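Local coordinates for protein O-methyltransferase (Coxiella burnetii, PDB 3TR6) that probably transfers a methyl group from S-adenosylmethionine to a hydroxyl oxygen of an acceptor, working beside a bound metal ion, at residues M46-E51 with L143-A148; E107-E110 with L114-K117. All blocks are in the same frame, centred on the assembly; numbering follows the deposited sequence.

How the interactions relate
From the N terminus, the chain first reaches 46-51, the loop that runs into helix 50-63. Interaction 1 closes a long loop from there to 143-148, the later part of central strand 141-146 and the turn after it. Interaction 2, between 107-110 and 114-117, is nested inside that loop. It is a short-range contact that joins the end of helix 99-111 to the approach to strand 118-122, an outermost strand of the sheet within this chain. The two contacts do not touch, and their centres lie about 18 Å apart. Interaction 1 lies at the cofactor and metal site, interaction 2 at the periphery of the same Rossmann-like domain.

Interaction 1: M46-E51 with L143-A148; sequences MQTAPE and LIYIDA. With NI (nickel (II) ion), chain B; SAH (S-adenosyl-L-homocysteine), chain C.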
# COMPACT_ATOMS: atom_id res chain seq x y z
N MSE A 46 -2.20 -12.04 18.41
CA MSE A 46 -1.30 -12.20 17.27
C MSE A 46 -2.07 -12.31 15.95
O MSE A 46 -1.48 -12.54 14.89
CB MSE A 46 -0.33 -13.37 17.46
CG MSE A 46 -0.98 -14.72 17.78
SE MSE A 46 0.34 -16.12 18.17
CE MSE A 46 1.94 -15.02 18.26
N GLN A 47 -3.38 -12.12 16.01
CA GLN A 47 -4.21 -12.14 14.82
C GLN A 47 -3.97 -10.90 13.96
O GLN A 47 -3.70 -9.81 14.48
CB GLN A 47 -5.69 -12.24 15.19
CG GLN A 47 -6.61 -12.53 14.03
CD GLN A 47 -8.06 -12.68 14.46
OE1 GLN A 47 -8.49 -12.07 15.43
NE2 GLN A 47 -8.81 -13.52 13.75
N THR A 48 -4.06 -11.07 12.65
CA THR A 48 -3.83 -9.97 11.72
C THR A 48 -4.89 -8.89 11.88
O THR A 48 -6.08 -9.19 11.98
CB THR A 48 -3.81 -10.47 10.26
OG1 THR A 48 -2.74 -11.42 10.09
CG2 THR A 48 -3.59 -9.32 9.29
N ALA A 49 -4.45 -7.64 11.91
CA ALA A 49 -5.36 -6.50 12.00
C ALA A 49 -6.29 -6.47 10.79
O ALA A 49 -5.84 -6.64 9.65
CB ALA A 49 -4.58 -5.20 12.10
N PRO A 50 -7.59 -6.27 11.03
CA PRO A 50 -8.57 -6.26 9.94
C PRO A 50 -8.15 -5.31 8.82
O PRO A 50 -8.29 -5.66 7.64
CB PRO A 50 -9.84 -5.75 10.63
CG PRO A 50 -9.69 -6.18 12.04
CD PRO A 50 -8.22 -6.08 12.35
N GLU A 51 -7.63 -4.15 9.18
CA GLU A 51 -7.25 -3.15 8.18
C GLU A 51 -6.00 -3.55 7.41
O GLU A 51 -5.88 -3.25 6.22
CB GLU A 51 -7.06 -1.77 8.82
CG GLU A 51 -5.93 -1.68 9.83
CD GLU A 51 -6.38 -1.99 11.25
OE1 GLU A 51 -7.29 -2.82 11.42
OE2 GLU A 51 -5.83 -1.39 12.19
N LEU A 143 2.88 -13.70 -4.41
CA LEU A 143 2.77 -12.96 -3.16
C LEU A 143 3.00 -13.87 -1.96
O LEU A 143 2.36 -14.91 -1.83
CB LEU A 143 1.39 -12.31 -3.05
CG LEU A 143 1.02 -11.63 -1.73
CD1 LEU A 143 2.04 -10.58 -1.36
CD2 LEU A 143 -0.37 -11.02 -1.80
N ILE A 144 3.93 -13.48 -1.10
CA ILE A 144 4.18 -14.23 0.13
C ILE A 144 4.03 -13.34 1.38
O ILE A 144 4.68 -12.30 1.49
CB ILE A 144 5.56 -14.91 0.12
CG1 ILE A 144 5.68 -15.86 -1.08
CG2 ILE A 144 5.80 -15.67 1.41
CD1 ILE A 144 7.03 -16.55 -1.20
N TYR A 145 3.18 -13.76 2.30
CA TYR A 145 2.93 -13.03 3.54
C TYR A 145 3.58 -13.74 4.72
O TYR A 145 3.20 -14.85 5.08
CB TYR A 145 1.43 -12.88 3.77
CG TYR A 145 1.04 -12.18 5.06
CD1 TYR A 145 1.55 -10.93 5.39
CD2 TYR A 145 0.12 -12.76 5.93
CE1 TYR A 145 1.18 -10.29 6.56
CE2 TYR A 145 -0.26 -12.13 7.10
CZ TYR A 145 0.27 -10.90 7.42
OH TYR A 145 -0.11 -10.28 8.59
N ILE A 146 4.58 -13.09 5.31
CA ILE A 146 5.36 -13.68 6.39
C ILE A 146 4.87 -13.18 7.75
O ILE A 146 5.06 -12.02 8.09
CB ILE A 146 6.85 -13.34 6.26
CG1 ILE A 146 7.38 -13.82 4.90
CG2 ILE A 146 7.63 -13.94 7.42
CD1 ILE A 146 8.79 -13.36 4.61
N ASP A 147 4.27 -14.08 8.53
CA ASP A 147 3.67 -13.70 9.80
C ASP A 147 3.63 -14.88 10.79
O ASP A 147 2.58 -15.22 11.33
CB ASP A 147 2.27 -13.12 9.57
CG ASP A 147 1.64 -12.58 10.83
OD1 ASP A 147 0.42 -12.35 10.83
OD2 ASP A 147 2.38 -12.38 11.82
N ALA A 148 4.79 -15.49 11.01
CA ALA A 148 4.90 -16.61 11.94
C ALA A 148 5.88 -16.29 13.06
O ALA A 148 5.92 -15.17 13.57
CB ALA A 148 5.32 -17.87 11.20
NI NI B . 1.12 -10.53 13.09
N SAH C . -1.51 -14.39 9.87
CA SAH C . -2.08 -14.96 11.07
CB SAH C . -1.19 -14.71 12.28
CG SAH C . -0.48 -15.91 12.86
SD SAH C . 0.38 -15.68 14.40
C SAH C . -3.43 -14.38 11.31
O SAH C . -3.93 -14.46 12.47
OXT SAH C . -4.06 -13.81 10.39
C5' SAH C . 1.80 -16.77 14.47
C4' SAH C . 1.60 -18.12 14.05
O4' SAH C . 2.88 -18.71 13.65
C3' SAH C . 1.11 -18.95 15.18
O3' SAH C . -0.08 -19.52 14.82
C2' SAH C . 2.13 -19.98 15.38
O2' SAH C . 1.55 -21.19 15.66
C1' SAH C . 2.83 -20.03 14.07
N9 SAH C . 4.17 -20.61 14.07
C8 SAH C . 5.10 -20.49 15.03
N7 SAH C . 6.19 -21.17 14.64
C5 SAH C . 5.95 -21.72 13.43
C6 SAH C . 6.71 -22.51 12.56
N6 SAH C . 8.04 -22.91 12.89
N1 SAH C . 6.15 -22.90 11.40
C2 SAH C . 4.91 -22.54 11.07
N3 SAH C . 4.16 -21.78 11.88
C4 SAH C . 4.66 -21.36 13.06
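M46 and D147 lie on two sides of the S-adenosyl-L-homocysteine (SAH) tail, in the cofactor pocket of a Rossmann-like class I methyltransferase. D147 follows strand 141-146, at the C-terminal end of the parallel part of the sheet. The selenium of M46, a selenomethionine here, lies beside the thioether, SE to SAH SD 3.8 Å. Q47 brings its backbone close to the SAH carboxylate, while its side chain leads away towards T75 and Y77.

T48 carries most of the direct contact. Its OG1 donates a hydrogen bond to SAH OXT at 2.7 Å, and its backbone N gives a weak one to SAH O. With chi1 at -61°, OG1 lies anti to the carbonyl carbon, which turns it to the SAH carboxylate and sends CG2 to the Y145 phenol. T48 OG1 meets the rim of the Y145 ring close to the ring plane, 3.2 Å from Y145 OH, the two side chains pointing at each other. T48 CG2 is 3.7 Å from Y145 OH. That phenol oxygen has its main polar partner in Q52, on helix 50-63, and so ties the strand to that helix. A49 is the N-cap residue of the helix. Beyond it, E51 bonds to Y16 and to T8 of the second subunit.

D147 joins cofactor and metal. Its CG stands anti to the backbone N (chi1 -174°), which carries the carboxylate between the two. D173 also binds the nickel, and N174 belongs to the same site. S78, D96 and A125 also bond to SAH. D147 OD1 accepts a hydrogen bond from SAH N at 3.0 Å. D147 OD2 is the oxygen nearer the nickel, at 2.6 Å, and is taken as the metal ligand; D147 OD1 is only slightly farther from the nickel, at 3.0 Å.

Interaction 2: E107-E110 with L114-K117; sequences EYWE and LSDK
W109 overlaps the start of the 114-117 segment with its CB and indole atom CD1. Its CB lies 4.3 Å from L114 CB, an apolar contact beside the backbone. Ring atom CD1 is 4.1 Å from L114 O and equally near S115 CA; both lie oblique to the ring. A chi1 of 78° directs the W109 indole towards the sheet, where it packs on I118 and L120 of strand 118-122 and on I80 of helix 77-83.

The backbone holds the two segments together. L114 N donates a hydrogen bond to W109 O at 2.8 Å, with an N-H...O angle of 152°. The donor lies almost straight beyond the carbonyl oxygen, with a C=O...N angle of 178°. L114 CB also comes to 3.4 Å from W109 O, so the root of the L114 side chain lies against the oxygen that its own backbone N bonds to.

On the more exposed side, S115 meets the aliphatic part of E110. S115 OG approaches E110 CG and CB, while the carboxylate leads away from the 114-117 segment. A further backbone bond, K117 N to L114 O at 3.0 Å, turns the chain within this segment. K117 then pairs through its backbone with L92 of strand 91-96.

The bond from L114 N to W109 O links residue i+5 back to residue i at the end of helix 99-111. The connection is the helix-to-strand half of a right-handed beta-alpha-beta crossover in the Rossmann-like methyltransferase fold, leading from strand 91-96 to strand 118-122.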
# COMPACT_ATOMS: atom_id res chain seq x y z
N GLU A 107 -12.22 -24.82 9.26
CA GLU A 107 -13.66 -24.71 9.45
C GLU A 107 -14.19 -23.45 8.79
O GLU A 107 -15.18 -23.50 8.06
CB GLU A 107 -13.98 -24.71 10.95
CG GLU A 107 -15.42 -24.97 11.31
CD GLU A 107 -15.62 -25.02 12.81
OE1 GLU A 107 -14.88 -25.76 13.50
OE2 GLU A 107 -16.50 -24.28 13.30
N TYR A 108 -13.52 -22.33 9.02
CA TYR A 108 -13.99 -21.04 8.52
C TYR A 108 -13.78 -20.85 7.02
O TYR A 108 -14.61 -20.24 6.35
CB TYR A 108 -13.38 -19.88 9.31
CG TYR A 108 -14.21 -19.48 10.51
CD1 TYR A 108 -15.10 -18.42 10.44
CD2 TYR A 108 -14.10 -20.17 11.72
CE1 TYR A 108 -15.86 -18.06 11.54
CE2 TYR A 108 -14.86 -19.81 12.82
CZ TYR A 108 -15.74 -18.75 12.72
OH TYR A 108 -16.50 -18.39 13.81
N TRP A 109 -12.68 -21.38 6.48
CA TRP A 109 -12.44 -21.22 5.05
C TRP A 109 -13.22 -22.22 4.21
O TRP A 109 -13.38 -22.04 3.00
CB TRP A 109 -10.94 -21.18 4.69
CG TRP A 109 -10.21 -22.49 4.65
CD1 TRP A 109 -10.56 -23.61 3.96
CD2 TRP A 109 -8.96 -22.79 5.29
NE1 TRP A 109 -9.62 -24.59 4.15
CE2 TRP A 109 -8.63 -24.11 4.97
CE3 TRP A 109 -8.09 -22.06 6.12
CZ2 TRP A 109 -7.47 -24.74 5.44
CZ3 TRP A 109 -6.94 -22.68 6.59
CH2 TRP A 109 -6.64 -24.00 6.25
N GLU A 110 -13.73 -23.27 4.85
CA GLU A 110 -14.72 -24.13 4.22
C GLU A 110 -16.04 -23.37 4.17
O GLU A 110 -16.68 -23.28 3.13
CB GLU A 110 -14.90 -25.43 5.00
CG GLU A 110 -13.69 -26.36 4.98
CD GLU A 110 -13.84 -27.55 5.91
OE1 GLU A 110 -14.95 -27.74 6.46
OE2 GLU A 110 -12.85 -28.29 6.10
N LEU A 114 -13.81 -21.73 0.27
CA LEU A 114 -12.43 -21.64 -0.23
C LEU A 114 -11.66 -22.94 -0.06
O LEU A 114 -10.43 -22.95 -0.13
CB LEU A 114 -11.68 -20.51 0.48
CG LEU A 114 -12.25 -19.09 0.36
CD1 LEU A 114 -11.49 -18.13 1.27
CD2 LEU A 114 -12.23 -18.61 -1.08
N SER A 115 -12.37 -24.04 0.15
CA SER A 115 -11.71 -25.33 0.38
C SER A 115 -10.88 -25.76 -0.83
O SER A 115 -9.91 -26.51 -0.69
CB SER A 115 -12.73 -26.41 0.73
OG SER A 115 -13.32 -26.16 2.00
N ASP A 116 -11.27 -25.29 -2.01
CA ASP A 116 -10.58 -25.66 -3.24
C ASP A 116 -9.39 -24.74 -3.53
O ASP A 116 -8.48 -25.11 -4.27
CB ASP A 116 -11.55 -25.66 -4.42
CG ASP A 116 -12.54 -26.82 -4.35
OD1 ASP A 116 -12.14 -27.91 -3.89
OD2 ASP A 116 -13.71 -26.63 -4.75
N LYS A 117 -9.40 -23.55 -2.93
CA LYS A 117 -8.35 -22.57 -3.16
C LYS A 117 -7.27 -22.57 -2.08
O LYS A 117 -6.10 -22.31 -2.37
CB LYS A 117 -8.93 -21.17 -3.32
CG LYS A 117 -9.66 -20.96 -4.63
CD LYS A 117 -10.20 -19.55 -4.75
CE LYS A 117 -10.90 -19.35 -6.08
NZ LYS A 117 -11.46 -17.98 -6.20